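Local coordinates for protein monovalent Na+/H+ antiporter subunit D (PDB 7D3U) that probably forms one of the ion-translocating membrane subunits of the Mrp complex, a bacterial pump that exchanges sodium ions for protons, at residues Val276-Ala290 against Phe302-Ala316. Sequence-based numbering, arbitrary orientation.
Sequences VVVFSATMLIGVLGA and FHMVSQIGYILLGVA. With LMT (dodecyl-beta-D-maltoside), chain O.
Met283 reaches from its helix across the backbone of Gly309 and onto Tyr310, in an antiparallel pair of transmembrane helices; the axes of the segments 276-290 and 302-316 come within 7.1 Å. From CB the chain leads to CG, which lies 3.4 Å from Tyr310 N; the sulfur, SD, sits over the middle of the Tyr310 ring, 3.6 Å from the centroid, a Met-aromatic contact. The chain then bends (chi3 -54°), bringing CE against Leu313 CD2 at 3.8 Å. A flexible, polarisable thioether suits this turn from backbone to ring to leucine, while the Tyr310 hydroxyl bonds to Ala411 O on helix 405-430. Phe279 is the neighbouring knob, set among Gly309, Leu312, Leu313 and Ala316, with Leu312 CB 3.4 Å from its ring centroid in a CH-pi contact. Were Phe279 replaced by an alanine, Leu312 would probably lose the ring face it packs on and a gap would be likely to open between the helices. Glycines permit the closeness: a CB on Gly309 would strike Thr282, and one on Gly289 the Phe302 ring, which lies against Gly289 CA. Thr282 OG1 hydrogen-bonds back to Val278 O at 2.7 Å and also to Val224 N, presenting its methyl to Val305. Cohesion therefore rests on shape, dispersion and CH-pi contacts, which suits a buried membrane interface.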
loop_
_atom_site.group_PDB
_atom_site.type_symbol
_atom_site.label_atom_id
_atom_site.label_comp_id
_atom_site.label_asym_id
_atom_site.label_seq_id
_atom_site.Cartn_x
_atom_site.Cartn_y
_atom_site.Cartn_z
ATOM N N VAL A 276 -15.470 -11.046 -7.810
ATOM C CA VAL A 276 -16.135 -11.499 -6.590
ATOM C C VAL A 276 -15.237 -12.459 -5.821
ATOM O O VAL A 276 -15.015 -12.297 -4.615
ATOM C CB VAL A 276 -17.490 -12.146 -6.924
ATOM C CG1 VAL A 276 -18.047 -12.853 -5.707
ATOM C CG2 VAL A 276 -18.467 -11.103 -7.427
ATOM N N VAL A 277 -14.689 -13.459 -6.514
ATOM C CA VAL A 277 -13.870 -14.474 -5.853
ATOM C C VAL A 277 -12.638 -13.842 -5.222
ATOM O O VAL A 277 -12.364 -14.031 -4.030
ATOM C CB VAL A 277 -13.482 -15.581 -6.847
ATOM C CG1 VAL A 277 -12.383 -16.446 -6.263
ATOM C CG2 VAL A 277 -14.689 -16.422 -7.201
ATOM N N VAL A 278 -11.871 -13.088 -6.014
ATOM C CA VAL A 278 -10.609 -12.543 -5.528
ATOM C C VAL A 278 -10.845 -11.565 -4.387
ATOM O O VAL A 278 -10.121 -11.576 -3.385
ATOM C CB VAL A 278 -9.834 -11.890 -6.686
ATOM C CG1 VAL A 278 -8.692 -11.047 -6.156
ATOM C CG2 VAL A 278 -9.313 -12.952 -7.630
ATOM N N PHE A 279 -11.876 -10.728 -4.490
ATOM C CA PHE A 279 -12.077 -9.713 -3.467
ATOM C C PHE A 279 -12.699 -10.288 -2.201
ATOM O O PHE A 279 -12.413 -9.796 -1.105
ATOM C CB PHE A 279 -12.923 -8.574 -4.032
ATOM C CG PHE A 279 -12.318 -7.928 -5.246
ATOM C CD1 PHE A 279 -10.946 -7.902 -5.420
ATOM C CD2 PHE A 279 -13.117 -7.355 -6.218
ATOM C CE1 PHE A 279 -10.384 -7.317 -6.534
ATOM C CE2 PHE A 279 -12.559 -6.767 -7.335
ATOM C CZ PHE A 279 -11.192 -6.748 -7.490
ATOM N N SER A 280 -13.515 -11.340 -2.308
ATOM C CA SER A 280 -13.973 -12.015 -1.100
ATOM C C SER A 280 -12.821 -12.739 -0.414
ATOM O O SER A 280 -12.700 -12.703 0.819
ATOM C CB SER A 280 -15.100 -12.988 -1.436
ATOM O OG SER A 280 -14.900 -13.583 -2.705
ATOM N N ALA A 281 -11.957 -13.391 -1.196
ATOM C CA ALA A 281 -10.757 -13.981 -0.620
ATOM C C ALA A 281 -9.886 -12.924 0.042
ATOM O O ALA A 281 -9.254 -13.197 1.064
ATOM C CB ALA A 281 -9.971 -14.730 -1.692
ATOM N N THR A 282 -9.847 -11.715 -0.518
ATOM C CA THR A 282 -9.108 -10.631 0.118
ATOM C C THR A 282 -9.736 -10.250 1.450
ATOM O O THR A 282 -9.049 -10.187 2.475
ATOM C CB THR A 282 -9.044 -9.418 -0.808
ATOM O OG1 THR A 282 -8.535 -9.818 -2.084
ATOM C CG2 THR A 282 -8.131 -8.362 -0.223
ATOM N N MET A 283 -11.045 -9.987 1.449
ATOM C CA MET A 283 -11.746 -9.660 2.688
ATOM C C MET A 283 -11.484 -10.700 3.764
ATOM O O MET A 283 -11.366 -10.365 4.948
ATOM C CB MET A 283 -13.247 -9.541 2.432
ATOM C CG MET A 283 -13.643 -8.376 1.559
ATOM S SD MET A 283 -15.427 -8.139 1.526
ATOM C CE MET A 283 -15.962 -9.773 1.041
ATOM N N LEU A 284 -11.380 -11.970 3.372
ATOM C CA LEU A 284 -11.174 -13.023 4.360
ATOM C C LEU A 284 -9.724 -13.082 4.832
ATOM O O LEU A 284 -9.453 -13.033 6.038
ATOM C CB LEU A 284 -11.603 -14.370 3.778
ATOM C CG LEU A 284 -11.600 -15.545 4.750
ATOM C CD1 LEU A 284 -12.449 -15.223 5.964
ATOM C CD2 LEU A 284 -12.098 -16.801 4.060
ATOM N N ILE A 285 -8.780 -13.182 3.893
ATOM C CA ILE A 285 -7.385 -13.425 4.245
ATOM C C ILE A 285 -6.776 -12.214 4.940
ATOM O O ILE A 285 -5.973 -12.360 5.867
ATOM C CB ILE A 285 -6.587 -13.824 2.992
ATOM C CG1 ILE A 285 -7.141 -15.121 2.401
ATOM C CG2 ILE A 285 -5.118 -13.983 3.317
ATOM C CD1 ILE A 285 -7.169 -16.273 3.373
ATOM N N GLY A 286 -7.130 -11.004 4.503
ATOM C CA GLY A 286 -6.609 -9.819 5.164
ATOM C C GLY A 286 -7.019 -9.743 6.620
ATOM O O GLY A 286 -6.192 -9.497 7.500
ATOM N N VAL A 287 -8.303 -9.981 6.900
ATOM C CA VAL A 287 -8.760 -9.904 8.283
ATOM C C VAL A 287 -8.222 -11.073 9.097
ATOM O O VAL A 287 -7.991 -10.938 10.306
ATOM C CB VAL A 287 -10.295 -9.818 8.342
ATOM C CG1 VAL A 287 -10.925 -11.195 8.274
ATOM C CG2 VAL A 287 -10.722 -9.111 9.608
ATOM N N LEU A 288 -7.984 -12.224 8.463
ATOM C CA LEU A 288 -7.348 -13.324 9.180
ATOM C C LEU A 288 -5.932 -12.948 9.593
ATOM O O LEU A 288 -5.571 -13.037 10.772
ATOM C CB LEU A 288 -7.350 -14.586 8.319
ATOM C CG LEU A 288 -8.674 -15.348 8.304
ATOM C CD1 LEU A 288 -8.555 -16.626 7.495
ATOM C CD2 LEU A 288 -9.127 -15.649 9.719
ATOM N N GLY A 289 -5.120 -12.506 8.635
ATOM C CA GLY A 289 -3.798 -12.010 8.969
ATOM C C GLY A 289 -3.824 -10.918 10.017
ATOM O O GLY A 289 -2.910 -10.819 10.839
ATOM N N ALA A 290 -4.869 -10.089 10.013
ATOM C CA ALA A 290 -4.996 -9.044 11.022
ATOM C C ALA A 290 -5.171 -9.641 12.412
ATOM O O ALA A 290 -4.406 -9.336 13.333
ATOM C CB ALA A 290 -6.164 -8.123 10.678
ATOM N N PHE A 302 -2.959 -5.334 7.655
ATOM C CA PHE A 302 -3.829 -6.408 7.193
ATOM C C PHE A 302 -5.286 -5.971 7.171
ATOM O O PHE A 302 -6.055 -6.404 6.303
ATOM C CB PHE A 302 -3.653 -7.637 8.078
ATOM C CG PHE A 302 -2.604 -8.590 7.594
ATOM C CD1 PHE A 302 -2.770 -9.280 6.408
ATOM C CD2 PHE A 302 -1.456 -8.806 8.333
ATOM C CE1 PHE A 302 -1.808 -10.158 5.965
ATOM C CE2 PHE A 302 -0.493 -9.685 7.895
ATOM C CZ PHE A 302 -0.669 -10.362 6.709
ATOM N N HIS A 303 -5.688 -5.109 8.109
ATOM C CA HIS A 303 -7.045 -4.577 8.062
ATOM C C HIS A 303 -7.252 -3.708 6.833
ATOM O O HIS A 303 -8.338 -3.702 6.247
ATOM C CB HIS A 303 -7.352 -3.790 9.330
ATOM C CG HIS A 303 -7.947 -4.620 10.419
ATOM N ND1 HIS A 303 -7.798 -4.316 11.754
ATOM C CD2 HIS A 303 -8.689 -5.751 10.370
ATOM C CE1 HIS A 303 -8.426 -5.222 12.480
ATOM N NE2 HIS A 303 -8.973 -6.105 11.666
ATOM N N MET A 304 -6.225 -2.962 6.431
ATOM C CA MET A 304 -6.308 -2.190 5.199
ATOM C C MET A 304 -6.442 -3.108 3.996
ATOM O O MET A 304 -7.175 -2.802 3.053
ATOM C CB MET A 304 -5.079 -1.296 5.058
ATOM C CG MET A 304 -5.193 -0.262 3.962
ATOM S SD MET A 304 -4.022 1.079 4.205
ATOM C CE MET A 304 -2.561 0.141 4.628
ATOM N N VAL A 305 -5.745 -4.245 4.015
ATOM C CA VAL A 305 -5.898 -5.226 2.939
ATOM C C VAL A 305 -7.338 -5.729 2.881
ATOM O O VAL A 305 -7.949 -5.817 1.805
ATOM C CB VAL A 305 -4.904 -6.386 3.122
ATOM C CG1 VAL A 305 -5.252 -7.530 2.191
ATOM C CG2 VAL A 305 -3.487 -5.913 2.872
ATOM N N SER A 306 -7.904 -6.060 4.043
ATOM C CA SER A 306 -9.271 -6.577 4.074
ATOM C C SER A 306 -10.277 -5.525 3.625
ATOM O O SER A 306 -11.224 -5.832 2.894
ATOM C CB SER A 306 -9.612 -7.077 5.476
ATOM O OG SER A 306 -10.067 -6.016 6.295
ATOM N N GLN A 307 -10.088 -4.274 4.039
ATOM C CA GLN A 307 -11.002 -3.223 3.607
ATOM C C GLN A 307 -10.816 -2.889 2.133
ATOM O O GLN A 307 -11.764 -2.443 1.480
ATOM C CB GLN A 307 -10.824 -1.975 4.465
ATOM C CG GLN A 307 -11.047 -2.206 5.947
ATOM C CD GLN A 307 -12.440 -2.702 6.261
ATOM O OE1 GLN A 307 -12.620 -3.821 6.737
ATOM N NE2 GLN A 307 -13.436 -1.865 6.007
ATOM N N ILE A 308 -9.613 -3.083 1.591
ATOM C CA ILE A 308 -9.420 -2.947 0.152
ATOM C C ILE A 308 -10.207 -4.021 -0.580
ATOM O O ILE A 308 -10.831 -3.761 -1.615
ATOM C CB ILE A 308 -7.922 -3.004 -0.195
ATOM C CG1 ILE A 308 -7.261 -1.657 0.085
ATOM C CG2 ILE A 308 -7.727 -3.396 -1.644
ATOM C CD1 ILE A 308 -7.940 -0.503 -0.594
ATOM N N GLY A 309 -10.192 -5.242 -0.050
ATOM C CA GLY A 309 -11.062 -6.273 -0.592
ATOM C C GLY A 309 -12.528 -5.901 -0.483
ATOM O O GLY A 309 -13.333 -6.238 -1.353
ATOM N N TYR A 310 -12.892 -5.209 0.597
ATOM C CA TYR A 310 -14.264 -4.733 0.760
ATOM C C TYR A 310 -14.639 -3.739 -0.333
ATOM O O TYR A 310 -15.701 -3.850 -0.953
ATOM C CB TYR A 310 -14.433 -4.079 2.131
ATOM C CG TYR A 310 -15.088 -4.943 3.177
ATOM C CD1 TYR A 310 -16.467 -4.982 3.305
ATOM C CD2 TYR A 310 -14.328 -5.697 4.055
ATOM C CE1 TYR A 310 -17.068 -5.760 4.263
ATOM C CE2 TYR A 310 -14.921 -6.476 5.018
ATOM C CZ TYR A 310 -16.291 -6.505 5.118
ATOM O OH TYR A 310 -16.883 -7.286 6.080
ATOM N N ILE A 311 -13.778 -2.748 -0.566
ATOM C CA ILE A 311 -14.092 -1.685 -1.518
ATOM C C ILE A 311 -14.195 -2.244 -2.928
ATOM O O ILE A 311 -15.186 -2.022 -3.633
ATOM C CB ILE A 311 -13.039 -0.567 -1.440
ATOM C CG1 ILE A 311 -12.994 0.030 -0.039
ATOM C CG2 ILE A 311 -13.345 0.505 -2.456
ATOM C CD1 ILE A 311 -11.783 0.877 0.200
ATOM N N LEU A 312 -13.164 -2.968 -3.365
ATOM C CA LEU A 312 -13.145 -3.501 -4.721
ATOM C C LEU A 312 -14.303 -4.446 -4.985
ATOM O O LEU A 312 -14.652 -4.668 -6.149
ATOM C CB LEU A 312 -11.822 -4.211 -4.988
ATOM C CG LEU A 312 -10.682 -3.281 -5.391
ATOM C CD1 LEU A 312 -9.396 -4.058 -5.598
ATOM C CD2 LEU A 312 -11.052 -2.499 -6.636
ATOM N N LEU A 313 -14.907 -5.010 -3.938
ATOM C CA LEU A 313 -16.118 -5.796 -4.133
ATOM C C LEU A 313 -17.229 -4.952 -4.741
ATOM O O LEU A 313 -18.115 -5.484 -5.416
ATOM C CB LEU A 313 -16.570 -6.399 -2.805
ATOM C CG LEU A 313 -17.656 -7.467 -2.879
ATOM C CD1 LEU A 313 -17.178 -8.633 -3.717
ATOM C CD2 LEU A 313 -18.038 -7.925 -1.486
ATOM N N GLY A 314 -17.192 -3.637 -4.520
ATOM C CA GLY A 314 -18.193 -2.768 -5.111
ATOM C C GLY A 314 -18.144 -2.740 -6.625
ATOM O O GLY A 314 -19.159 -2.479 -7.276
ATOM N N VAL A 315 -16.973 -3.002 -7.209
ATOM C CA VAL A 315 -16.873 -3.077 -8.662
ATOM C C VAL A 315 -17.136 -4.486 -9.180
ATOM O O VAL A 315 -17.435 -4.651 -10.371
ATOM C CB VAL A 315 -15.504 -2.576 -9.158
ATOM C CG1 VAL A 315 -14.383 -3.449 -8.635
ATOM C CG2 VAL A 315 -15.476 -2.529 -10.673
ATOM N N ALA A 316 -17.039 -5.503 -8.324
ATOM C CA ALA A 316 -17.458 -6.844 -8.696
ATOM C C ALA A 316 -18.963 -7.029 -8.586
ATOM O O ALA A 316 -19.478 -8.077 -8.987
ATOM C CB ALA A 316 -16.743 -7.880 -7.828
HETATM C C1B LMT O . -16.839 -20.212 -14.260
HETATM C C2B LMT O . -17.191 -20.973 -15.545
HETATM C C3B LMT O . -17.056 -22.481 -15.301
HETATM C C4B LMT O . -15.588 -22.845 -14.977
HETATM C C5B LMT O . -14.983 -21.762 -14.053
HETATM C C6B LMT O . -13.863 -20.996 -14.763
HETATM O O1B LMT O . -18.024 -20.060 -13.555
HETATM O O2B LMT O . -18.482 -20.645 -15.862
HETATM O O3B LMT O . -17.559 -23.212 -16.346
HETATM O "O4'" LMT O . -15.528 -24.064 -14.337
HETATM O O5B LMT O . -15.926 -20.891 -13.440
HETATM O O6B LMT O . -12.993 -20.482 -13.840
HETATM C "C1'" LMT O . -20.118 -17.615 -11.018
HETATM C "C2'" LMT O . -20.296 -17.274 -12.511
HETATM C "C3'" LMT O . -19.685 -18.382 -13.417
HETATM C "C4'" LMT O . -18.288 -18.824 -12.944
HETATM C "C5'" LMT O . -18.417 -19.072 -11.425
HETATM C "C6'" LMT O . -17.200 -19.668 -10.768
HETATM O "O1'" LMT O . -20.450 -16.543 -10.243
HETATM O "O2'" LMT O . -21.641 -17.195 -12.770
HETATM O "O3'" LMT O . -19.619 -17.961 -14.714
HETATM O "O5'" LMT O . -18.754 -17.885 -10.777
HETATM O "O6'" LMT O . -17.327 -19.402 -9.431
HETATM C C1 LMT O . -20.816 -16.868 -8.922
HETATM C C2 LMT O . -19.615 -16.524 -8.093
HETATM C C3 LMT O . -19.574 -17.087 -6.713
HETATM C C4 LMT O . -18.177 -16.892 -6.193
HETATM C C5 LMT O . -18.132 -17.135 -4.724
HETATM C C6 LMT O . -16.780 -16.870 -4.148
HETATM C C7 LMT O . -16.868 -16.853 -2.652
HETATM C C8 LMT O . -15.510 -17.063 -2.079
HETATM C C9 LMT O . -15.514 -17.319 -0.608
HETATM C C10 LMT O . -14.131 -17.039 -0.093
HETATM C C11 LMT O . -13.125 -17.984 -0.666
HETATM C C12 LMT O . -11.851 -17.965 0.110
#